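Local coordinates for hypothetical protein XAC2396 (PDB 2G3W) that is of unknown function but belongs to the YaeQ family and has a compact fold built around a variation of the PD-(D/E)XK nuclease motif, at residues 128-133 against 174-179; 82-87 against 103-108; 94-99 against 124-129. All blocks are in the same frame, centred on the assembly; numbering follows the deposited sequence.

Interaction 1. Residues 128-133 against 174-179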
ATOM      1  N   ASN A 128      -1.469  12.161  -8.224  1.00 30.86           N
ATOM      2  CA  ASN A 128      -0.558  11.484  -9.150  1.00 32.43           C
ATOM      3  C   ASN A 128       0.782  11.236  -8.484  1.00 32.19           C
ATOM      4  O   ASN A 128       1.807  11.047  -9.138  1.00 32.84           O
ATOM      5  CB  ASN A 128      -0.389  12.299 -10.434  1.00 32.35           C
ATOM      6  CG  ASN A 128       0.270  13.673 -10.194  1.00 34.05           C
ATOM      7  OD1 ASN A 128       0.082  14.296  -9.150  1.00 32.75           O
ATOM      8  ND2 ASN A 128       1.027  14.146 -11.188  1.00 34.87           N
ATOM      9  N   LEU A 129       0.760  11.233  -7.166  1.00 31.96           N
ATOM     10  CA  LEU A 129       1.957  11.057  -6.366  1.00 32.12           C
ATOM     11  C   LEU A 129       2.032   9.653  -5.793  1.00 31.92           C
ATOM     12  O   LEU A 129       1.042   9.123  -5.313  1.00 31.28           O
ATOM     13  CB  LEU A 129       1.935  12.078  -5.221  1.00 32.78           C
ATOM     14  CG  LEU A 129       3.036  12.002  -4.150  1.00 35.20           C
ATOM     15  CD1 LEU A 129       4.414  12.164  -4.760  1.00 30.83           C
ATOM     16  CD2 LEU A 129       2.761  13.125  -3.134  1.00 31.08           C
ATOM     17  N   ARG A 130       3.208   9.041  -5.887  1.00 31.75           N
ATOM     18  CA  ARG A 130       3.510   7.782  -5.209  1.00 31.57           C
ATOM     19  C   ARG A 130       4.610   8.028  -4.168  1.00 31.39           C
ATOM     20  O   ARG A 130       5.663   8.588  -4.489  1.00 33.51           O
ATOM     21  CB  ARG A 130       3.978   6.732  -6.255  1.00 30.75           C
ATOM     22  CG  ARG A 130       4.355   5.370  -5.668  1.00 31.02           C
ATOM     23  CD  ARG A 130       4.855   4.409  -6.809  1.00 30.78           C
ATOM     24  NE  ARG A 130       3.734   4.159  -7.705  1.00 39.10           N
ATOM     25  CZ  ARG A 130       2.748   3.293  -7.476  1.00 38.22           C
ATOM     26  NH1 ARG A 130       2.720   2.540  -6.373  1.00 42.71           N
ATOM     27  NH2 ARG A 130       1.776   3.199  -8.342  1.00 38.53           N
ATOM     28  N   VAL A 131       4.381   7.656  -2.915  1.00 31.33           N
ATOM     29  CA  VAL A 131       5.402   7.831  -1.897  1.00 32.00           C
ATOM     30  C   VAL A 131       5.711   6.457  -1.366  1.00 33.11           C
ATOM     31  O   VAL A 131       4.799   5.692  -0.991  1.00 32.62           O
ATOM     32  CB  VAL A 131       4.963   8.786  -0.723  1.00 32.86           C
ATOM     33  CG1 VAL A 131       6.105   8.845   0.370  1.00 32.21           C
ATOM     34  CG2 VAL A 131       4.660  10.181  -1.256  1.00 30.99           C
ATOM     35  N   ILE A 132       6.992   6.100  -1.417  1.00 34.76           N
ATOM     36  CA  ILE A 132       7.431   4.846  -0.820  1.00 36.88           C
ATOM     37  C   ILE A 132       8.555   5.055   0.193  1.00 37.07           C
ATOM     38  O   ILE A 132       9.326   6.041   0.117  1.00 37.55           O
ATOM     39  CB  ILE A 132       7.819   3.777  -1.853  1.00 37.04           C
ATOM     40  CG1 ILE A 132       9.148   4.053  -2.471  1.00 39.60           C
ATOM     41  CG2 ILE A 132       6.712   3.548  -2.967  1.00 39.40           C
ATOM     42  CD1 ILE A 132       9.766   2.789  -2.959  1.00 47.01           C
ATOM     43  N   GLU A 133       8.615   4.149   1.166  1.00 36.14           N
ATOM     44  CA  GLU A 133       9.665   4.210   2.179  1.00 36.15           C
ATOM     45  C   GLU A 133      10.391   2.870   2.214  1.00 35.56           C
ATOM     46  O   GLU A 133       9.749   1.813   2.250  1.00 35.12           O
ATOM     47  CB  GLU A 133       9.108   4.505   3.562  1.00 36.20           C
ATOM     48  CG  GLU A 133      10.208   4.335   4.595  1.00 40.22           C
ATOM     49  CD  GLU A 133       9.872   4.895   5.940  1.00 45.09           C
ATOM     50  OE1 GLU A 133       8.755   5.423   6.115  1.00 48.96           O
ATOM     51  OE2 GLU A 133      10.751   4.837   6.834  1.00 52.66           O
ATOM     52  N   PRO A 174       9.316  -2.594   0.274  1.00 34.86           N
ATOM     53  CA  PRO A 174       9.036  -1.152   0.251  1.00 35.57           C
ATOM     54  C   PRO A 174       7.669  -0.856   0.833  1.00 34.90           C
ATOM     55  O   PRO A 174       6.726  -1.630   0.635  1.00 35.62           O
ATOM     56  CB  PRO A 174       9.105  -0.799  -1.225  1.00 34.61           C
ATOM     57  CG  PRO A 174      10.044  -1.907  -1.814  1.00 35.19           C
ATOM     58  CD  PRO A 174       9.605  -3.124  -1.066  1.00 35.32           C
HETATM   59  N   MSE A 175       7.580   0.203   1.615  1.00 34.12           N
HETATM   60  CA  MSE A 175       6.315   0.574   2.203  1.00 35.73           C
HETATM   61  C   MSE A 175       5.646   1.661   1.339  1.00 34.36           C
HETATM   62  O   MSE A 175       6.206   2.705   1.107  1.00 33.59           O
HETATM   63  CB  MSE A 175       6.475   0.967   3.697  1.00 35.15           C
HETATM   64  CG  MSE A 175       5.300   1.759   4.269  1.00 42.69           C
HETATM   65 SE   MSE A 175       3.691   0.680   4.425  0.80 58.73          SE
HETATM   66  CE  MSE A 175       2.427   2.211   4.814  1.00 42.77           C
ATOM     67  N   VAL A 176       4.433   1.393   0.868  1.00 33.52           N
ATOM     68  CA  VAL A 176       3.739   2.374   0.043  1.00 33.48           C
ATOM     69  C   VAL A 176       2.910   3.320   0.944  1.00 33.14           C
ATOM     70  O   VAL A 176       1.883   2.921   1.485  1.00 34.16           O
ATOM     71  CB  VAL A 176       2.867   1.688  -1.003  1.00 34.16           C
ATOM     72  CG1 VAL A 176       2.221   2.722  -1.906  1.00 33.87           C
ATOM     73  CG2 VAL A 176       3.730   0.700  -1.843  1.00 32.89           C
ATOM     74  N   ARG A 177       3.396   4.543   1.145  1.00 32.16           N
ATOM     75  CA  ARG A 177       2.669   5.569   1.884  1.00 32.07           C
ATOM     76  C   ARG A 177       1.527   6.177   1.080  1.00 31.18           C
ATOM     77  O   ARG A 177       0.554   6.627   1.636  1.00 30.38           O
ATOM     78  CB  ARG A 177       3.635   6.700   2.291  1.00 32.68           C
ATOM     79  CG  ARG A 177       4.824   6.239   3.147  1.00 36.30           C
ATOM     80  CD  ARG A 177       4.393   5.955   4.567  1.00 39.26           C
ATOM     81  NE  ARG A 177       5.546   5.800   5.485  1.00 41.79           N
ATOM     82  CZ  ARG A 177       5.447   5.307   6.717  1.00 43.89           C
ATOM     83  NH1 ARG A 177       4.266   4.910   7.178  1.00 43.38           N
ATOM     84  NH2 ARG A 177       6.520   5.204   7.503  1.00 41.67           N
ATOM     85  N   GLN A 178       1.669   6.250  -0.236  1.00 30.60           N
ATOM     86  CA  GLN A 178       0.625   6.837  -1.070  1.00 30.62           C
ATOM     87  C   GLN A 178       0.815   6.300  -2.468  1.00 31.21           C
ATOM     88  O   GLN A 178       1.946   6.138  -2.874  1.00 31.02           O
ATOM     89  CB  GLN A 178       0.772   8.363  -1.092  1.00 29.98           C
ATOM     90  CG  GLN A 178      -0.446   9.066  -1.718  1.00 33.05           C
ATOM     91  CD  GLN A 178      -0.532  10.555  -1.424  1.00 30.28           C
ATOM     92  OE1 GLN A 178      -0.310  10.976  -0.302  1.00 32.33           O
ATOM     93  NE2 GLN A 178      -0.914  11.347  -2.431  1.00 29.66           N
ATOM     94  N   ALA A 179      -0.267   6.006  -3.191  1.00 32.14           N
ATOM     95  CA  ALA A 179      -0.145   5.619  -4.599  1.00 33.33           C
ATOM     96  C   ALA A 179      -1.238   6.317  -5.397  1.00 35.05           C
ATOM     97  O   ALA A 179      -2.305   6.567  -4.845  1.00 35.53           O
ATOM     98  CB  ALA A 179      -0.240   4.094  -4.744  1.00 33.64           C
TER
HETATM   99  O   HOH W   1      -1.319  10.403  -5.030  1.00 31.80           O

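Interaction 2. Residues 82-87 against 103-108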
ATOM      1  N   ILE A  82      11.105  10.563 -10.643  1.00 32.56           N
ATOM      2  CA  ILE A  82      11.469   9.934  -9.359  1.00 32.44           C
ATOM      3  C   ILE A  82      12.523  10.739  -8.586  1.00 31.75           C
ATOM      4  O   ILE A  82      13.607  10.993  -9.120  1.00 31.68           O
ATOM      5  CB  ILE A  82      11.989   8.462  -9.578  1.00 33.01           C
ATOM      6  CG1 ILE A  82      11.018   7.620 -10.447  1.00 33.88           C
ATOM      7  CG2 ILE A  82      12.265   7.796  -8.203  1.00 33.04           C
ATOM      8  CD1 ILE A  82      11.556   6.266 -10.933  1.00 32.75           C
ATOM      9  N   ASP A  83      12.206  11.160  -7.352  1.00 32.43           N
ATOM     10  CA  ASP A  83      13.138  11.887  -6.489  1.00 32.81           C
ATOM     11  C   ASP A  83      13.441  11.065  -5.237  1.00 33.86           C
ATOM     12  O   ASP A  83      12.518  10.494  -4.619  1.00 32.99           O
ATOM     13  CB  ASP A  83      12.587  13.266  -6.045  1.00 32.99           C
ATOM     14  CG  ASP A  83      12.814  14.372  -7.085  1.00 32.11           C
ATOM     15  OD1 ASP A  83      13.769  14.310  -7.857  1.00 30.60           O
ATOM     16  OD2 ASP A  83      11.999  15.290  -7.166  1.00 33.05           O
ATOM     17  N   LEU A  84      14.721  10.972  -4.877  1.00 33.21           N
ATOM     18  CA  LEU A  84      15.103  10.149  -3.743  1.00 33.57           C
ATOM     19  C   LEU A  84      15.180  11.052  -2.550  1.00 34.64           C
ATOM     20  O   LEU A  84      15.418  12.265  -2.685  1.00 34.11           O
ATOM     21  CB  LEU A  84      16.440   9.412  -3.941  1.00 33.08           C
ATOM     22  CG  LEU A  84      16.582   8.738  -5.329  1.00 35.05           C
ATOM     23  CD1 LEU A  84      18.022   8.304  -5.542  1.00 37.98           C
ATOM     24  CD2 LEU A  84      15.617   7.585  -5.488  1.00 33.43           C
ATOM     25  N   GLY A  85      14.956  10.476  -1.385  1.00 35.61           N
ATOM     26  CA  GLY A  85      15.102  11.237  -0.141  1.00 36.33           C
ATOM     27  C   GLY A  85      13.828  11.877   0.358  1.00 37.59           C
ATOM     28  O   GLY A  85      12.713  11.309   0.278  1.00 37.06           O
ATOM     29  N   GLN A  86      14.001  13.088   0.884  1.00 39.04           N
ATOM     30  CA  GLN A  86      12.951  13.793   1.547  1.00 40.22           C
ATOM     31  C   GLN A  86      12.810  15.144   0.876  1.00 40.56           C
ATOM     32  O   GLN A  86      13.150  16.172   1.507  1.00 40.21           O
ATOM     33  CB  GLN A  86      13.393  14.075   2.982  1.00 40.78           C
ATOM     34  CG  GLN A  86      12.463  13.587   3.996  1.00 45.54           C
ATOM     35  CD  GLN A  86      13.052  12.418   4.709  1.00 50.66           C
ATOM     36  OE1 GLN A  86      13.551  12.588   5.818  1.00 52.39           O
ATOM     37  NE2 GLN A  86      13.040  11.224   4.079  1.00 47.93           N
ATOM     38  N   PRO A  87      12.322  15.182  -0.379  1.00 40.02           N
ATOM     39  CA  PRO A  87      12.184  16.515  -0.999  1.00 39.84           C
ATOM     40  C   PRO A  87      11.290  17.486  -0.249  1.00 39.34           C
ATOM     41  O   PRO A  87      10.289  17.094   0.339  1.00 39.78           O
ATOM     42  CB  PRO A  87      11.570  16.205  -2.373  1.00 40.05           C
ATOM     43  CG  PRO A  87      11.123  14.856  -2.324  1.00 38.54           C
ATOM     44  CD  PRO A  87      11.924  14.118  -1.309  1.00 39.04           C
ATOM     45  N   VAL A 103       7.151  10.275  -8.071  1.00 32.69           N
ATOM     46  CA  VAL A 103       7.496   9.305  -7.017  1.00 32.25           C
ATOM     47  C   VAL A 103       8.537   9.916  -6.085  1.00 32.18           C
ATOM     48  O   VAL A 103       9.537  10.482  -6.541  1.00 32.52           O
ATOM     49  CB  VAL A 103       8.075   7.994  -7.646  1.00 31.81           C
ATOM     50  CG1 VAL A 103       8.304   6.863  -6.585  1.00 30.33           C
ATOM     51  CG2 VAL A 103       7.151   7.495  -8.815  1.00 32.85           C
ATOM     52  N   VAL A 104       8.306   9.795  -4.784  1.00 32.46           N
ATOM     53  CA  VAL A 104       9.299  10.097  -3.785  1.00 33.05           C
ATOM     54  C   VAL A 104       9.690   8.762  -3.146  1.00 33.67           C
ATOM     55  O   VAL A 104       8.829   8.005  -2.722  1.00 32.83           O
ATOM     56  CB  VAL A 104       8.686  11.031  -2.716  1.00 33.81           C
ATOM     57  CG1 VAL A 104       9.661  11.247  -1.509  1.00 33.67           C
ATOM     58  CG2 VAL A 104       8.332  12.316  -3.336  1.00 30.99           C
ATOM     59  N   ILE A 105      10.995   8.482  -3.069  1.00 33.81           N
ATOM     60  CA  ILE A 105      11.503   7.247  -2.440  1.00 34.23           C
ATOM     61  C   ILE A 105      12.345   7.658  -1.232  1.00 34.02           C
ATOM     62  O   ILE A 105      13.451   8.140  -1.389  1.00 33.63           O
ATOM     63  CB  ILE A 105      12.337   6.444  -3.449  1.00 34.73           C
ATOM     64  CG1 ILE A 105      11.447   6.035  -4.629  1.00 35.81           C
ATOM     65  CG2 ILE A 105      13.005   5.166  -2.782  1.00 36.90           C
ATOM     66  CD1 ILE A 105      12.177   5.212  -5.719  1.00 34.30           C
ATOM     67  N   GLY A 106      11.779   7.576  -0.044  1.00 33.03           N
ATOM     68  CA  GLY A 106      12.535   7.882   1.174  1.00 33.51           C
ATOM     69  C   GLY A 106      13.196   6.656   1.801  1.00 33.64           C
ATOM     70  O   GLY A 106      12.755   5.526   1.585  1.00 35.42           O
ATOM     71  N   TYR A 107      14.264   6.895   2.578  1.00 33.13           N
ATOM     72  CA  TYR A 107      15.074   5.808   3.101  1.00 33.83           C
ATOM     73  C   TYR A 107      15.845   6.231   4.359  1.00 33.65           C
ATOM     74  O   TYR A 107      16.862   5.638   4.687  1.00 31.85           O
ATOM     75  CB  TYR A 107      15.974   5.227   1.981  1.00 33.65           C
ATOM     76  CG  TYR A 107      16.981   6.191   1.404  1.00 33.59           C
ATOM     77  CD1 TYR A 107      16.622   7.122   0.415  1.00 35.26           C
ATOM     78  CD2 TYR A 107      18.294   6.187   1.840  1.00 32.72           C
ATOM     79  CE1 TYR A 107      17.553   8.054  -0.068  1.00 33.32           C
ATOM     80  CE2 TYR A 107      19.230   7.070   1.326  1.00 36.14           C
ATOM     81  CZ  TYR A 107      18.849   7.989   0.379  1.00 34.21           C
ATOM     82  OH  TYR A 107      19.777   8.841  -0.103  1.00 35.11           O
ATOM     83  N   GLY A 108      15.310   7.212   5.103  1.00 32.68           N
ATOM     84  CA  GLY A 108      16.119   7.895   6.118  1.00 34.47           C
ATOM     85  C   GLY A 108      15.754   7.516   7.542  1.00 35.56           C
ATOM     86  O   GLY A 108      16.223   8.157   8.465  1.00 36.44           O
TER

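Interaction 3. Residues 94-99 against 124-129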
ATOM      1  N   LYS A  94       6.230  20.718  -7.457  1.00 35.30           N
ATOM      2  CA  LYS A  94       6.791  20.794  -8.806  1.00 36.12           C
ATOM      3  C   LYS A  94       6.707  19.445  -9.524  1.00 36.12           C
ATOM      4  O   LYS A  94       6.253  19.366 -10.682  1.00 35.83           O
ATOM      5  CB  LYS A  94       8.262  21.231  -8.743  1.00 35.29           C
ATOM      6  CG  LYS A  94       8.964  21.293 -10.133  1.00 37.84           C
ATOM      7  CD  LYS A  94      10.488  21.066 -10.082  1.00 37.01           C
ATOM      8  N   ALA A  95       7.138  18.379  -8.849  1.00 35.56           N
ATOM      9  CA  ALA A  95       7.165  17.080  -9.527  1.00 35.07           C
ATOM     10  C   ALA A  95       5.743  16.634  -9.937  1.00 34.63           C
ATOM     11  O   ALA A  95       5.537  16.177 -11.060  1.00 33.74           O
ATOM     12  CB  ALA A  95       7.856  16.039  -8.663  1.00 35.56           C
ATOM     13  N   CYS A  96       4.747  16.831  -9.059  1.00 33.73           N
ATOM     14  CA  CYS A  96       3.378  16.425  -9.385  1.00 33.55           C
ATOM     15  C   CYS A  96       2.784  17.260 -10.509  1.00 33.86           C
ATOM     16  O   CYS A  96       1.976  16.782 -11.342  1.00 33.45           O
ATOM     17  CB  CYS A  96       2.476  16.477  -8.150  1.00 33.78           C
ATOM     18  SG  CYS A  96       2.648  14.994  -7.105  1.00 33.83           S
ATOM     19  N   ASN A  97       3.188  18.516 -10.543  1.00 33.94           N
ATOM     20  CA  ASN A  97       2.698  19.420 -11.545  1.00 33.88           C
ATOM     21  C   ASN A  97       3.396  19.191 -12.880  1.00 34.75           C
ATOM     22  O   ASN A  97       2.799  19.415 -13.920  1.00 33.53           O
ATOM     23  CB  ASN A  97       2.850  20.855 -11.047  1.00 34.61           C
ATOM     24  CG  ASN A  97       2.215  21.854 -11.953  1.00 33.52           C
ATOM     25  OD1 ASN A  97       1.008  21.839 -12.173  1.00 33.85           O
ATOM     26  ND2 ASN A  97       3.026  22.752 -12.484  1.00 34.92           N
ATOM     27  N   ARG A  98       4.631  18.684 -12.851  1.00 34.63           N
ATOM     28  CA  ARG A  98       5.445  18.564 -14.072  1.00 35.86           C
ATOM     29  C   ARG A  98       5.370  17.209 -14.787  1.00 35.72           C
ATOM     30  O   ARG A  98       5.740  17.109 -15.953  1.00 35.03           O
ATOM     31  CB  ARG A  98       6.903  18.901 -13.776  1.00 36.16           C
ATOM     32  CG  ARG A  98       7.289  20.330 -14.124  1.00 39.43           C
ATOM     33  CD  ARG A  98       8.146  20.398 -15.393  1.00 45.78           C
ATOM     34  NE  ARG A  98       9.472  19.833 -15.163  1.00 48.37           N
ATOM     35  CZ  ARG A  98      10.560  20.540 -14.848  1.00 50.26           C
ATOM     36  NH1 ARG A  98      10.505  21.866 -14.737  1.00 50.82           N
ATOM     37  NH2 ARG A  98      11.716  19.919 -14.648  1.00 50.19           N
ATOM     38  N   SER A  99       4.889  16.177 -14.095  1.00 35.34           N
ATOM     39  CA  SER A  99       4.979  14.810 -14.608  1.00 35.35           C
ATOM     40  C   SER A  99       3.661  14.085 -14.394  1.00 35.13           C
ATOM     41  O   SER A  99       2.902  14.418 -13.477  1.00 34.89           O
ATOM     42  CB  SER A  99       6.190  14.083 -13.946  1.00 36.33           C
ATOM     43  OG  SER A  99       6.202  12.662 -14.129  1.00 35.98           O
ATOM     44  N   GLY A 124      -2.077  14.312   0.651  1.00 38.76           N
ATOM     45  CA  GLY A 124      -3.383  13.881   0.125  1.00 37.55           C
ATOM     46  C   GLY A 124      -3.970  14.833  -0.915  1.00 36.43           C
ATOM     47  O   GLY A 124      -4.870  14.437  -1.663  1.00 36.54           O
ATOM     48  N   ARG A 125      -3.456  16.074  -0.975  1.00 34.51           N
ATOM     49  CA  ARG A 125      -3.869  17.102  -1.995  1.00 32.93           C
ATOM     50  C   ARG A 125      -3.408  16.691  -3.406  1.00 31.86           C
ATOM     51  O   ARG A 125      -3.858  17.259  -4.411  1.00 31.56           O
ATOM     52  CB  ARG A 125      -3.256  18.485  -1.668  1.00 32.52           C
ATOM     53  CG  ARG A 125      -1.702  18.489  -1.700  1.00 32.40           C
ATOM     54  CD  ARG A 125      -1.037  19.810  -1.318  1.00 33.52           C
ATOM     55  NE  ARG A 125      -1.005  20.760  -2.448  1.00 35.33           N
ATOM     56  CZ  ARG A 125      -0.477  21.987  -2.405  1.00 35.47           C
ATOM     57  NH1 ARG A 125       0.086  22.444  -1.290  1.00 35.36           N
ATOM     58  NH2 ARG A 125      -0.501  22.763  -3.481  1.00 35.94           N
ATOM     59  N   TYR A 126      -2.507  15.718  -3.497  1.00 31.38           N
ATOM     60  CA  TYR A 126      -2.004  15.271  -4.823  1.00 31.67           C
ATOM     61  C   TYR A 126      -2.618  13.943  -5.246  1.00 32.58           C
ATOM     62  O   TYR A 126      -2.734  13.049  -4.420  1.00 33.93           O
ATOM     63  CB  TYR A 126      -0.475  15.140  -4.834  1.00 31.58           C
ATOM     64  CG  TYR A 126       0.258  16.408  -4.424  1.00 32.09           C
ATOM     65  CD1 TYR A 126       0.286  17.522  -5.265  1.00 31.71           C
ATOM     66  CD2 TYR A 126       0.962  16.457  -3.239  1.00 32.28           C
ATOM     67  CE1 TYR A 126       0.949  18.680  -4.902  1.00 32.93           C
ATOM     68  CE2 TYR A 126       1.664  17.591  -2.875  1.00 29.54           C
ATOM     69  CZ  TYR A 126       1.631  18.711  -3.713  1.00 32.76           C
ATOM     70  OH  TYR A 126       2.283  19.860  -3.348  1.00 31.93           O
ATOM     71  N   ARG A 127      -2.983  13.793  -6.519  1.00 31.81           N
ATOM     72  CA  ARG A 127      -3.582  12.521  -6.986  1.00 31.57           C
ATOM     73  C   ARG A 127      -2.641  11.634  -7.867  1.00 32.01           C
ATOM     74  O   ARG A 127      -2.969  10.483  -8.195  1.00 30.91           O
ATOM     75  CB  ARG A 127      -4.974  12.765  -7.637  1.00 32.72           C
ATOM     76  CG  ARG A 127      -4.895  13.405  -9.034  1.00 33.66           C
ATOM     77  CD  ARG A 127      -6.250  13.553  -9.741  0.25 30.11           C
ATOM     78  NE  ARG A 127      -7.267  12.549  -9.398  0.25 25.60           N
ATOM     79  CZ  ARG A 127      -7.492  11.411 -10.056  0.25 22.88           C
ATOM     80  NH1 ARG A 127      -6.754  11.072 -11.098  0.25 20.06           N
ATOM     81  NH2 ARG A 127      -8.453  10.592  -9.649  0.25 21.73           N
ATOM     82  N   ASN A 128      -1.469  12.161  -8.224  1.00 30.86           N
ATOM     83  CA  ASN A 128      -0.558  11.484  -9.150  1.00 32.43           C
ATOM     84  C   ASN A 128       0.782  11.236  -8.484  1.00 32.19           C
ATOM     85  O   ASN A 128       1.807  11.047  -9.138  1.00 32.84           O
ATOM     86  CB  ASN A 128      -0.389  12.299 -10.434  1.00 32.35           C
ATOM     87  CG  ASN A 128       0.270  13.673 -10.194  1.00 34.05           C
ATOM     88  OD1 ASN A 128       0.082  14.296  -9.150  1.00 32.75           O
ATOM     89  ND2 ASN A 128       1.027  14.146 -11.188  1.00 34.87           N
ATOM     90  N   LEU A 129       0.760  11.233  -7.166  1.00 31.96           N
ATOM     91  CA  LEU A 129       1.957  11.057  -6.366  1.00 32.12           C
ATOM     92  C   LEU A 129       2.032   9.653  -5.793  1.00 31.92           C
ATOM     93  O   LEU A 129       1.042   9.123  -5.313  1.00 31.28           O
ATOM     94  CB  LEU A 129       1.935  12.078  -5.221  1.00 32.78           C
ATOM     95  CG  LEU A 129       3.036  12.002  -4.150  1.00 35.20           C
ATOM     96  CD1 LEU A 129       4.414  12.164  -4.760  1.00 30.83           C
ATOM     97  CD2 LEU A 129       2.761  13.125  -3.134  1.00 31.08           C
TER

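Interaction 1. Residues 128-133 against 174-179
E133 stretches out toward R177, its CG anti to the backbone N (chi1 171°), while R177 has its CG beside its own backbone N (chi1 -58°) and its chain bends at chi2, which places CD; the guanidinium beyond meets the carboxylate. Strand 129-133 pairs antiparallel with segment 174-179, and a classic beta bulge sets R177 and Q178 both opposite V131. In a salt bridge E133 OE1 takes R177 NH2 at 2.6 Å on its syn side, lifted out of the carboxylate plane, with NE of the same arginine as a weaker second donor. The oxygen lies at the guanidinium edge, but the carboxylate and guanidinium planes are turned 49° apart, and M175 CG lies over one guanidinium face toward its rim.

At the bulge V131 O receives two amides, a weak bond from R177 N at 2.8 Å and a longer, straighter one from Q178 N at 3.3 Å. Beyond it, E133 and M175 form a hydrogen-bonded pair with both N-H...O bonds made. I132, on the face away from E133, sets CD1 against P174 CB, the two side chains lying side by side. R177 NH1 bonds Y22 O of the second subunit and Q178 OE1 bonds N24 of that subunit, which places the bulge at the dimer interface. One water gives a hydrogen to L129 O at 2.7 Å and accepts one from Q178 NE2 at 2.8 Å.

Interaction 2. Residues 82-87 against 103-108
I82 CG2 meets I105 CD1 at 3.6 Å, the tightest apolar approach between two parallel strands that pair I82 with V103, D83 with V104 and L84 with I105. I82 lies alongside V103 and points the same way, with CG1 against V103 CB. L84 and I105 are likewise side by side, CD2 to CB. On the other face P87 and V104 reach toward each other tip to tip, P87 CD coming to 3.7 Å from V104 CG1; the same methyl also touches G85 O.

Behind these side chains runs a ladder of three backbone bonds: D83 N to V103 O, I105 N to D83 O, and G85 N to I105 O at 2.8 Å. In the first two the donor lies nearly in line with the C=O, whereas in the last it is tilted 33° from the carbonyl plane. There segment 82-87 leaves the strand. G85 has phi 93° and psi -142°, a backbone conformation readily adopted by glycine. I105 O also lies at the edge of the Y107 ring, near its plane, and Y107 CE1 is 3.8 Å from G85 N.

Farther out, D83 OD2 forms a salt bridge with R91 and also bonds W81 NE1, while Q86 NE2 bonds T112. The strands belong to the beta-alpha-beta unit 78-84, 89-98 and 101-106. Helix 37-49 packs on L84 and I105, helix 110-123 covers V104 on the opposite face and also touches Q86, and strand 129-133 continues the sheet beside 101-106.

Interaction 3. Residues 94-99 against 124-129
The Y126 ring meets C96 obliquely: SG sits 4.3 Å from the ring centroid and 32° off its normal, a sulfur-aromatic contact, while C96 CB approaches Y126 CD1 at 3.8 Å. The ring face on the side away from SG carries R125 CG over its centre, 3.6 Å above the plane. The tyrosine hydroxyl in turn stands over the centre of one face of the R125 guanidinium, so these two consecutive side chains fold against each other.

The second flat group is the amide of N128. Its CG stands between the backbone N and the carbonyl carbon (chi1 64°), and chi2 sets the turn of the amide. ND2 gives a hydrogen to C96 O at 2.8 Å, with an N-H...O angle of 164°; the donor lies in the carbonyl plane, on a lone pair, and the acceptor is close to the amide plane of N128. OD1 of the same amide lies 3.4 Å from C96 CB. L129 adds an apolar contact on the cysteine, its CB 3.5 Å from SG. C96 is thus touched by three residues of the other segment.

ND2 of N128 also bonds R100 O, just beyond the helix, which extends its grip from the last turn into the chain leading to strand 101-106. S99 OG, in that same chain, bonds E101 O. Y126 packs further on V92 and R93 of helix 89-98. A side-chain amide hydrogen-bonded to a main-chain carbonyl in the last turn of helix 89-98 thus ties the helix of the beta-alpha-beta unit to the loop entering strand 129-133.

Interactions 1 and 2 lie on one mixed sheet, their centres about 10 Å apart, and are joined where strand 129-133 runs parallel to strand 101-106: the backbone N atoms of V104 and G106 probably bond R130 O and I132 O. Interaction 3 lies where the loop enters strand 129-133, beside helix 89-98, its centre about 12 Å from that of interaction 1 and 14 Å from that of interaction 2. It shares N128 and L129 with interaction 1, and its segments alternate along the chain with those of interaction 2. Interaction 2 closes before interaction 1 opens. Together the contacts connect the beta-alpha-beta unit, strand 129-133 and the C-terminal segment that meets the second subunit.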